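Local coordinates for protein 2-hydroxyethylphosphonate dioxygenase (Streptomyces viridochromogenes, PDB 4YAR) that uses non-heme iron and dioxygen to convert 2-hydroxyethylphosphonate into hydroxymethylphosphonate and formate during biosynthesis of the antibiotic bialaphos, at residues L71-K76 and L365-D370; N356-T361 and V392-H397; Y99-P104 and D383-T388. The protein carries 1 engineered substitution. All blocks are in the same frame, centred on the assembly; numbering follows the deposited sequence.

How the contacts relate
The three contacts show how residues far apart in sequence tie together the sheets of a bicupin fold. From the N terminus, contact 1 begins at strand 73-76 and contact 3 at the end of strand 93-100; nearly 290 and 280 residues later, strands 365-371 and 385-388 close these two long loops. Contact 2 closes a short loop, from strand 355-362 to strand 394-397. None nests inside another: each pair crosses along the chain. Strands 73-76, 385-388 and 355-362 lie consecutively in the seven-stranded sheet, while 365-371 and 394-397 are neighbours in the three-stranded one. Contacts 1 and 2 therefore join the seven- and three-stranded sheets, and contact 3 adds the segment leading out of the six-stranded sheet.

Contact 1: residues L71-K76 and L365-D370; sequences LTVVHK and LTLEWD. With CD (cadmium ion), chain D.
Val73 points its two methyl groups at the indole of Trp369, the two side chains meeting tip to tip. CG2 makes the CH-pi contact: it sits 3.5 Å from the centroid of the five-membered ring of Trp369, only 11° off the ring normal. CG1, anti to the backbone N (chi1 170°), lies over the six-membered part of the indole and also reaches Leu367, with 4.0 Å between Val73 CG1 and Leu367 CD2. Near CH2 of Trp369 the side chain of His75 crosses at about a right angle, its CD2 3.9 Å from that atom. On the pyrrole side one water lies in the indole plane, accepting a 2.7 Å hydrogen bond from Trp369 NE1 and also bonding Thr72 OG1 at 2.7 Å. Further out, Ala376 and Val378 pack on Trp369 from strand 374-380, and backbone hydrogen bonds tie Thr72 to Gly389 and Val74 to Trp387. Strands 73-76 and 365-370 belong to different sheets; the axes of these segments come within 9.6 Å and run close to antiparallel, at 159°. His75 NE2 binds a cadmium ion at 2.5 Å, in the imidazole plane, as expected if NE2 carries no proton; the ring is then probably neutral.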
loop_
_atom_site.group_PDB
_atom_site.type_symbol
_atom_site.label_atom_id
_atom_site.label_comp_id
_atom_site.label_asym_id
_atom_site.label_seq_id
_atom_site.Cartn_x
_atom_site.Cartn_y
_atom_site.Cartn_z
ATOM N N LEU A 71 -7.632 -3.954 -16.325
ATOM C CA LEU A 71 -6.790 -5.055 -15.877
ATOM C C LEU A 71 -7.514 -5.731 -14.773
ATOM O O LEU A 71 -8.105 -5.066 -13.951
ATOM C CB LEU A 71 -5.405 -4.597 -15.342
ATOM C CG LEU A 71 -4.251 -4.647 -16.346
ATOM C CD1 LEU A 71 -4.638 -4.137 -17.723
ATOM C CD2 LEU A 71 -3.094 -3.881 -15.739
ATOM N N THR A 72 -7.389 -7.038 -14.704
ATOM C CA THR A 72 -7.927 -7.823 -13.608
ATOM C C THR A 72 -6.788 -8.638 -12.977
ATOM O O THR A 72 -6.596 -8.602 -11.773
ATOM C CB THR A 72 -9.028 -8.794 -14.077
ATOM O OG1 THR A 72 -8.490 -9.621 -15.131
ATOM C CG2 THR A 72 -10.169 -8.024 -14.627
ATOM N N VAL A 73 -6.112 -9.446 -13.779
ATOM C CA VAL A 73 -5.077 -10.365 -13.298
ATOM C C VAL A 73 -3.900 -10.285 -14.241
ATOM O O VAL A 73 -4.084 -10.237 -15.456
ATOM C CB VAL A 73 -5.534 -11.791 -13.157
ATOM C CG1 VAL A 73 -4.353 -12.774 -12.881
ATOM C CG2 VAL A 73 -6.541 -11.878 -12.043
ATOM N N VAL A 74 -2.686 -10.252 -13.662
ATOM C CA VAL A 74 -1.422 -10.316 -14.424
ATOM C C VAL A 74 -0.670 -11.482 -13.800
ATOM O O VAL A 74 -0.737 -11.664 -12.566
ATOM C CB VAL A 74 -0.605 -9.027 -14.201
ATOM C CG1 VAL A 74 0.782 -9.187 -14.793
ATOM C CG2 VAL A 74 -1.380 -7.858 -14.829
ATOM N N HIS A 75 -0.008 -12.305 -14.610
ATOM C CA HIS A 75 0.730 -13.469 -14.083
ATOM C C HIS A 75 2.098 -13.619 -14.776
ATOM O O HIS A 75 2.337 -13.020 -15.842
ATOM C CB HIS A 75 -0.112 -14.722 -14.171
ATOM C CG HIS A 75 -0.673 -14.944 -15.532
ATOM N ND1 HIS A 75 0.088 -15.427 -16.577
ATOM C CD2 HIS A 75 -1.918 -14.740 -16.021
ATOM C CE1 HIS A 75 -0.666 -15.494 -17.664
ATOM N NE2 HIS A 75 -1.874 -15.059 -17.357
ATOM N N LYS A 76 3.014 -14.335 -14.130
ATOM C CA LYS A 76 4.404 -14.426 -14.545
ATOM C C LYS A 76 4.897 -15.792 -14.194
ATOM O O LYS A 76 4.771 -16.227 -13.044
ATOM C CB LYS A 76 5.269 -13.377 -13.821
ATOM C CG LYS A 76 6.692 -13.300 -14.345
ATOM C CD LYS A 76 7.362 -12.059 -13.793
ATOM C CE LYS A 76 8.748 -11.868 -14.339
ATOM N NZ LYS A 76 9.217 -10.505 -13.975
ATOM N N LEU A 365 -0.218 -25.017 -8.878
ATOM C CA LEU A 365 -1.492 -24.412 -8.486
ATOM C C LEU A 365 -2.187 -23.721 -9.653
ATOM O O LEU A 365 -1.546 -23.220 -10.614
ATOM C CB LEU A 365 -1.306 -23.415 -7.327
ATOM C CG LEU A 365 -0.686 -23.920 -5.995
ATOM C CD1 LEU A 365 -0.644 -22.828 -4.900
ATOM C CD2 LEU A 365 -1.455 -25.142 -5.504
ATOM N N THR A 366 -3.513 -23.717 -9.553
ATOM C CA THR A 366 -4.335 -23.067 -10.515
ATOM C C THR A 366 -5.053 -21.858 -9.913
ATOM O O THR A 366 -5.705 -21.964 -8.897
ATOM C CB THR A 366 -5.322 -24.047 -11.206
ATOM O OG1 THR A 366 -4.572 -24.967 -12.002
ATOM C CG2 THR A 366 -6.219 -23.272 -12.116
ATOM N N LEU A 367 -4.817 -20.720 -10.520
ATOM C CA LEU A 367 -5.495 -19.465 -10.142
ATOM C C LEU A 367 -6.632 -19.268 -11.144
ATOM O O LEU A 367 -6.371 -19.177 -12.326
ATOM C CB LEU A 367 -4.549 -18.280 -10.123
ATOM C CG LEU A 367 -5.180 -16.855 -10.009
ATOM C CD1 LEU A 367 -5.793 -16.610 -8.660
ATOM C CD2 LEU A 367 -4.097 -15.800 -10.229
ATOM N N GLU A 368 -7.840 -19.172 -10.653
ATOM C CA GLU A 368 -9.011 -18.812 -11.476
ATOM C C GLU A 368 -9.527 -17.425 -11.167
ATOM O O GLU A 368 -9.519 -17.060 -9.993
ATOM C CB GLU A 368 -10.132 -19.773 -11.193
ATOM C CG GLU A 368 -9.739 -21.181 -11.498
ATOM C CD GLU A 368 -10.894 -22.088 -11.304
ATOM O OE1 GLU A 368 -11.870 -21.686 -10.549
ATOM O OE2 GLU A 368 -10.774 -23.214 -11.871
ATOM N N TRP A 369 -10.033 -16.752 -12.189
ATOM C CA TRP A 369 -10.661 -15.428 -11.999
ATOM C C TRP A 369 -11.822 -15.191 -12.986
ATOM O O TRP A 369 -11.950 -15.896 -14.008
ATOM C CB TRP A 369 -9.625 -14.308 -12.039
ATOM C CG TRP A 369 -8.983 -14.020 -13.339
ATOM C CD1 TRP A 369 -9.270 -12.955 -14.190
ATOM C CD2 TRP A 369 -7.845 -14.654 -13.890
ATOM N NE1 TRP A 369 -8.449 -12.965 -15.252
ATOM C CE2 TRP A 369 -7.547 -13.992 -15.096
ATOM C CE3 TRP A 369 -7.028 -15.716 -13.475
ATOM C CZ2 TRP A 369 -6.502 -14.373 -15.916
ATOM C CZ3 TRP A 369 -6.036 -16.125 -14.303
ATOM C CH2 TRP A 369 -5.760 -15.425 -15.526
ATOM N N ASP A 370 -12.587 -14.142 -12.700
ATOM C CA ASP A 370 -13.706 -13.748 -13.541
ATOM C C ASP A 370 -13.352 -12.353 -14.077
ATOM O O ASP A 370 -13.113 -11.384 -13.331
ATOM C CB ASP A 370 -14.998 -13.891 -12.741
ATOM C CG ASP A 370 -15.276 -15.333 -12.393
ATOM O OD1 ASP A 370 -15.506 -16.138 -13.328
ATOM O OD2 ASP A 370 -15.236 -15.684 -11.198
HETATM CD CD CD D . -3.013 -14.680 -19.560
HETATM O O HOH W 1 -8.830 -11.205 -17.326
#

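Contact 2: residues N356-T361 and V392-H397; sequences NHYVVT and VRHRWH
Tyr358 meets Trp396 and His394 in turn as its side chain crosses from one sheet to the other. Its CB already touches the indole, 3.6 Å from Trp396 CZ2, and CG lies 3.5 Å from the same atom. Chi1 of -71° sets CG beside the backbone N, anti to the carbonyl carbon; the side chains of Tyr358 and Trp396 slide past in opposite directions. Farther out, Tyr358 CE1 is 3.5 Å from Trp396 NE1, and this nitrogen stands above the centre of the phenol. The pair is edge-to-face, the indole edge toward the tyrosine face, with planes at 75°. At the ring edge, CE2 of Tyr358 is 3.5 Å from His394 NE2. At the tip, Tyr358 OH and His394 NE2 share a 2.7 Å hydrogen bond in which either could donate, the hydroxyl lying in the imidazole plane. The rotation of that imidazole is fixed from behind: His394 ND1 donates to Val392 O over 2.8 Å at an N-H...O angle of 162°. Lys404 NZ is a second partner of the tyrosine hydroxyl. Val360 CG2 flanks the outer indole ring. Such a buried aromatic cluster is typical of the core of a cupin beta-barrel, between its facing sheets.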
loop_
_atom_site.group_PDB
_atom_site.type_symbol
_atom_site.label_atom_id
_atom_site.label_comp_id
_atom_site.label_asym_id
_atom_site.label_seq_id
_atom_site.Cartn_x
_atom_site.Cartn_y
_atom_site.Cartn_z
ATOM N N ASN A 356 -3.723 -7.599 -4.543
ATOM C CA ASN A 356 -2.954 -8.729 -4.031
ATOM C C ASN A 356 -1.785 -9.056 -4.962
ATOM O O ASN A 356 -1.928 -8.998 -6.239
ATOM C CB ASN A 356 -3.800 -10.035 -3.984
ATOM C CG ASN A 356 -4.970 -10.000 -2.996
ATOM O OD1 ASN A 356 -4.891 -9.481 -1.913
ATOM N ND2 ASN A 356 -6.091 -10.641 -3.400
ATOM N N HIS A 357 -0.685 -9.534 -4.363
ATOM C CA HIS A 357 0.382 -10.127 -5.098
ATOM C C HIS A 357 0.657 -11.488 -4.536
ATOM O O HIS A 357 0.724 -11.638 -3.240
ATOM C CB HIS A 357 1.687 -9.281 -4.995
ATOM C CG HIS A 357 1.584 -7.904 -5.550
ATOM N ND1 HIS A 357 2.095 -7.572 -6.787
ATOM C CD2 HIS A 357 1.097 -6.764 -5.040
ATOM C CE1 HIS A 357 1.964 -6.284 -6.979
ATOM N NE2 HIS A 357 1.330 -5.784 -5.965
ATOM N N TYR A 358 0.640 -12.514 -5.397
ATOM C CA TYR A 358 0.805 -13.856 -4.913
ATOM C C TYR A 358 2.077 -14.489 -5.468
ATOM O O TYR A 358 2.386 -14.296 -6.654
ATOM C CB TYR A 358 -0.346 -14.792 -5.393
ATOM C CG TYR A 358 -1.710 -14.579 -4.778
ATOM C CD1 TYR A 358 -2.030 -15.082 -3.536
ATOM C CD2 TYR A 358 -2.664 -13.850 -5.443
ATOM C CE1 TYR A 358 -3.273 -14.936 -3.012
ATOM C CE2 TYR A 358 -3.919 -13.673 -4.930
ATOM C CZ TYR A 358 -4.235 -14.219 -3.694
ATOM O OH TYR A 358 -5.483 -14.054 -3.142
ATOM N N VAL A 359 2.746 -15.294 -4.664
ATOM C CA VAL A 359 3.848 -16.174 -5.153
ATOM C C VAL A 359 3.739 -17.584 -4.657
ATOM O O VAL A 359 3.516 -17.857 -3.421
ATOM C CB VAL A 359 5.250 -15.585 -4.891
ATOM C CG1 VAL A 359 5.508 -15.429 -3.409
ATOM C CG2 VAL A 359 6.347 -16.450 -5.568
ATOM N N VAL A 360 3.822 -18.510 -5.599
ATOM C CA VAL A 360 3.676 -19.928 -5.310
ATOM C C VAL A 360 5.009 -20.450 -4.751
ATOM O O VAL A 360 6.058 -20.203 -5.323
ATOM C CB VAL A 360 3.339 -20.759 -6.579
ATOM C CG1 VAL A 360 3.237 -22.208 -6.224
ATOM C CG2 VAL A 360 2.065 -20.315 -7.233
ATOM N N THR A 361 4.941 -21.151 -3.646
ATOM C CA THR A 361 6.114 -21.756 -3.012
ATOM C C THR A 361 6.123 -23.269 -3.038
ATOM O O THR A 361 7.204 -23.853 -2.926
ATOM C CB THR A 361 6.309 -21.333 -1.596
ATOM O OG1 THR A 361 5.192 -21.721 -0.808
ATOM C CG2 THR A 361 6.492 -19.794 -1.496
ATOM N N VAL A 392 -11.294 -8.061 -7.533
ATOM C CA VAL A 392 -11.314 -9.100 -8.526
ATOM C C VAL A 392 -11.570 -10.423 -7.818
ATOM O O VAL A 392 -10.785 -10.865 -7.031
ATOM C CB VAL A 392 -9.994 -9.134 -9.306
ATOM C CG1 VAL A 392 -9.872 -10.362 -10.162
ATOM C CG2 VAL A 392 -9.817 -7.832 -10.012
ATOM N N ARG A 393 -12.642 -11.104 -8.227
ATOM C CA ARG A 393 -13.033 -12.348 -7.568
ATOM C C ARG A 393 -12.192 -13.471 -8.207
ATOM O O ARG A 393 -12.009 -13.543 -9.395
ATOM C CB ARG A 393 -14.557 -12.583 -7.687
ATOM C CG ARG A 393 -15.136 -13.885 -7.146
ATOM C CD ARG A 393 -16.439 -14.198 -7.901
ATOM N NE ARG A 393 -17.580 -13.511 -7.309
ATOM C CZ ARG A 393 -18.729 -13.222 -7.946
ATOM N NH1 ARG A 393 -18.924 -13.541 -9.240
ATOM N NH2 ARG A 393 -19.708 -12.588 -7.293
ATOM N N HIS A 394 -11.620 -14.253 -7.353
ATOM C CA HIS A 394 -10.646 -15.304 -7.762
ATOM C C HIS A 394 -10.589 -16.399 -6.720
ATOM O O HIS A 394 -11.179 -16.338 -5.613
ATOM C CB HIS A 394 -9.230 -14.676 -8.020
ATOM C CG HIS A 394 -8.595 -14.079 -6.800
ATOM N ND1 HIS A 394 -9.009 -12.895 -6.228
ATOM C CD2 HIS A 394 -7.573 -14.529 -6.031
ATOM C CE1 HIS A 394 -8.256 -12.619 -5.184
ATOM N NE2 HIS A 394 -7.381 -13.604 -5.037
ATOM N N ARG A 395 -9.934 -17.488 -7.101
ATOM C CA ARG A 395 -9.785 -18.618 -6.214
ATOM C C ARG A 395 -8.572 -19.434 -6.698
ATOM O O ARG A 395 -8.123 -19.301 -7.818
ATOM C CB ARG A 395 -11.058 -19.477 -6.233
ATOM C CG ARG A 395 -11.326 -20.011 -7.603
ATOM C CD ARG A 395 -12.747 -20.526 -7.683
ATOM N NE ARG A 395 -13.688 -19.417 -7.801
ATOM C CZ ARG A 395 -13.910 -18.709 -8.895
ATOM N NH1 ARG A 395 -13.327 -19.021 -10.015
ATOM N NH2 ARG A 395 -14.780 -17.686 -8.865
ATOM N N TRP A 396 -8.028 -20.207 -5.786
ATOM C CA TRP A 396 -6.914 -21.156 -6.077
ATOM C C TRP A 396 -7.436 -22.612 -5.939
ATOM O O TRP A 396 -8.171 -22.906 -4.975
ATOM C CB TRP A 396 -5.765 -20.958 -5.141
ATOM C CG TRP A 396 -5.013 -19.696 -5.281
ATOM C CD1 TRP A 396 -5.244 -18.560 -4.590
ATOM C CD2 TRP A 396 -3.873 -19.434 -6.127
ATOM N NE1 TRP A 396 -4.340 -17.577 -4.978
ATOM C CE2 TRP A 396 -3.493 -18.088 -5.917
ATOM C CE3 TRP A 396 -3.153 -20.179 -7.064
ATOM C CZ2 TRP A 396 -2.433 -17.507 -6.597
ATOM C CZ3 TRP A 396 -2.128 -19.599 -7.740
ATOM C CH2 TRP A 396 -1.734 -18.281 -7.479
ATOM N N HIS A 397 -7.013 -23.481 -6.865
ATOM C CA HIS A 397 -7.241 -24.960 -6.791
ATOM C C HIS A 397 -5.862 -25.654 -6.867
ATOM O O HIS A 397 -4.892 -25.077 -7.366
ATOM C CB HIS A 397 -8.100 -25.584 -7.968
ATOM C CG HIS A 397 -9.431 -24.924 -8.221
ATOM N ND1 HIS A 397 -10.322 -24.577 -7.215
ATOM C CD2 HIS A 397 -10.041 -24.589 -9.381
ATOM C CE1 HIS A 397 -11.402 -24.009 -7.746
ATOM N NE2 HIS A 397 -11.252 -24.013 -9.056
#

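Contact 3: residues Y99-P104 and D383-T388; sequences YTLAAP and DGSAWT
Leu101 and Ala102 lie against Ser385 where the chain leaves strand 93-100, which contains Tyr98, a residue of the substrate site shared between the subunits of the dimer, and turns along strand 385-388 in this bicupin protein. The contact joins the end of a strand of the six-stranded sheet to one of the seven-stranded sheet, consistent with a junction between two cupin barrels. Leu101 comes first: its CB rests 3.6 Å from Ser385 OG, while its CD2 lies near Asp383 O, and the side chain also packs on Met81 and Val359. The next residue supplies the one direct hydrogen bond of the pair. Ala102 N donates to Ser385 OG at 2.8 Å, nearly straight with an N-H...O angle of 162°. The serine oxygen is placed for it by lying between its own backbone N and carbonyl carbon (chi1 56°). The methyl of Ala102 turns to the same strand, with CB 3.8 Å from Ala386 CA. The carbonyl of Ala102 is served by water: a single molecule donates to Ala102 O at 3.0 Å and to Ala386 O at an equal 3.0 Å, bridging the two backbones, and His357 ND1 adds a weak hydrogen bond to Ala102 O. Ala103 turns its CB away, and only its backbone comes near Trp387. Pro104 then completes the walk by lying across the indole of Trp387 at about a right angle. The indole is itself held by a hydrogen bond from Trp387 NE1 to Glu355 OE1 and by the edge-to-face ring of His357. Pro104 CD covers the pyrrole part, 3.7 Å from Trp387 CG. Pro104 CG makes a CH-pi contact with the benzo part, 3.5 Å from the centroid of the six-membered ring of Trp387 and 10° from its normal.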
loop_
_atom_site.group_PDB
_atom_site.type_symbol
_atom_site.label_atom_id
_atom_site.label_comp_id
_atom_site.label_asym_id
_atom_site.label_seq_id
_atom_site.Cartn_x
_atom_site.Cartn_y
_atom_site.Cartn_z
ATOM N N TYR A 99 15.136 -10.819 -8.420
ATOM C CA TYR A 99 14.122 -11.290 -9.318
ATOM C C TYR A 99 12.832 -10.506 -9.043
ATOM O O TYR A 99 12.563 -10.122 -7.888
ATOM C CB TYR A 99 13.855 -12.737 -9.107
ATOM C CG TYR A 99 15.075 -13.650 -9.037
ATOM C CD1 TYR A 99 15.840 -13.761 -7.882
ATOM C CD2 TYR A 99 15.411 -14.479 -10.084
ATOM C CE1 TYR A 99 16.979 -14.611 -7.815
ATOM C CE2 TYR A 99 16.513 -15.351 -9.995
ATOM C CZ TYR A 99 17.304 -15.410 -8.863
ATOM O OH TYR A 99 18.406 -16.278 -8.788
ATOM N N THR A 100 12.074 -10.259 -10.113
ATOM C CA THR A 100 10.788 -9.537 -10.038
ATOM C C THR A 100 9.613 -10.499 -10.227
ATOM O O THR A 100 9.612 -11.348 -11.088
ATOM C CB THR A 100 10.684 -8.343 -10.997
ATOM O OG1 THR A 100 11.051 -8.759 -12.287
ATOM C CG2 THR A 100 11.588 -7.169 -10.591
ATOM N N LEU A 101 8.645 -10.414 -9.303
ATOM C CA LEU A 101 7.359 -11.092 -9.471
ATOM C C LEU A 101 6.357 -10.297 -10.312
ATOM O O LEU A 101 6.549 -9.116 -10.711
ATOM C CB LEU A 101 6.771 -11.376 -8.082
ATOM C CG LEU A 101 7.707 -12.127 -7.128
ATOM C CD1 LEU A 101 7.007 -12.459 -5.809
ATOM C CD2 LEU A 101 8.235 -13.425 -7.737
ATOM N N ALA A 102 5.222 -10.946 -10.596
ATOM C CA ALA A 102 4.208 -10.323 -11.398
ATOM C C ALA A 102 3.698 -8.982 -10.908
ATOM O O ALA A 102 3.382 -8.792 -9.723
ATOM C CB ALA A 102 3.048 -11.257 -11.571
ATOM N N ALA A 103 3.533 -8.074 -11.858
ATOM C CA ALA A 103 2.965 -6.779 -11.591
ATOM C C ALA A 103 2.451 -6.128 -12.865
ATOM O O ALA A 103 3.065 -6.393 -13.940
ATOM C CB ALA A 103 4.008 -5.917 -10.951
ATOM N N PRO A 104 1.399 -5.267 -12.774
ATOM C CA PRO A 104 1.041 -4.526 -13.986
ATOM C C PRO A 104 2.231 -3.727 -14.557
ATOM O O PRO A 104 3.123 -3.313 -13.817
ATOM C CB PRO A 104 -0.066 -3.563 -13.517
ATOM C CG PRO A 104 -0.618 -4.153 -12.245
ATOM C CD PRO A 104 0.526 -4.931 -11.627
ATOM N N ASP A 383 7.722 -20.303 -7.558
ATOM C CA ASP A 383 8.257 -19.066 -8.157
ATOM C C ASP A 383 7.372 -18.353 -9.218
ATOM O O ASP A 383 7.605 -17.164 -9.525
ATOM C CB ASP A 383 9.665 -19.202 -8.709
ATOM C CG ASP A 383 10.718 -19.542 -7.636
ATOM O OD1 ASP A 383 10.473 -19.378 -6.395
ATOM O OD2 ASP A 383 11.797 -20.068 -8.028
ATOM N N GLY A 384 6.400 -19.042 -9.788
ATOM C CA GLY A 384 5.308 -18.363 -10.472
ATOM C C GLY A 384 4.549 -17.417 -9.570
ATOM O O GLY A 384 4.429 -17.681 -8.333
ATOM N N SER A 385 3.991 -16.361 -10.172
ATOM C CA SER A 385 3.319 -15.340 -9.370
ATOM C C SER A 385 2.180 -14.718 -10.132
ATOM O O SER A 385 2.110 -14.830 -11.384
ATOM C CB SER A 385 4.333 -14.255 -8.983
ATOM O OG SER A 385 4.949 -13.707 -10.129
ATOM N N ALA A 386 1.322 -14.022 -9.386
ATOM C CA ALA A 386 0.260 -13.254 -9.941
ATOM C C ALA A 386 -0.063 -11.973 -9.174
ATOM O O ALA A 386 0.330 -11.815 -7.999
ATOM C CB ALA A 386 -0.959 -14.116 -10.031
ATOM N N TRP A 387 -0.834 -11.097 -9.836
ATOM C CA TRP A 387 -1.355 -9.851 -9.233
ATOM C C TRP A 387 -2.827 -9.823 -9.438
ATOM O O TRP A 387 -3.243 -10.157 -10.519
ATOM C CB TRP A 387 -0.719 -8.661 -9.888
ATOM C CG TRP A 387 -1.320 -7.369 -9.556
ATOM C CD1 TRP A 387 -0.978 -6.562 -8.512
ATOM C CD2 TRP A 387 -2.368 -6.683 -10.248
ATOM N NE1 TRP A 387 -1.726 -5.453 -8.508
ATOM C CE2 TRP A 387 -2.596 -5.492 -9.561
ATOM C CE3 TRP A 387 -3.152 -6.968 -11.377
ATOM C CZ2 TRP A 387 -3.555 -4.554 -9.995
ATOM C CZ3 TRP A 387 -4.122 -6.053 -11.765
ATOM C CH2 TRP A 387 -4.274 -4.868 -11.083
ATOM N N THR A 388 -3.609 -9.435 -8.442
ATOM C CA THR A 388 -5.059 -9.252 -8.642
ATOM C C THR A 388 -5.419 -7.799 -8.350
ATOM O O THR A 388 -4.925 -7.287 -7.349
ATOM C CB THR A 388 -5.884 -10.202 -7.809
ATOM O OG1 THR A 388 -5.676 -10.011 -6.432
ATOM C CG2 THR A 388 -5.485 -11.720 -8.114
HETATM O O HOH W 2 3.207 -10.920 -7.677
#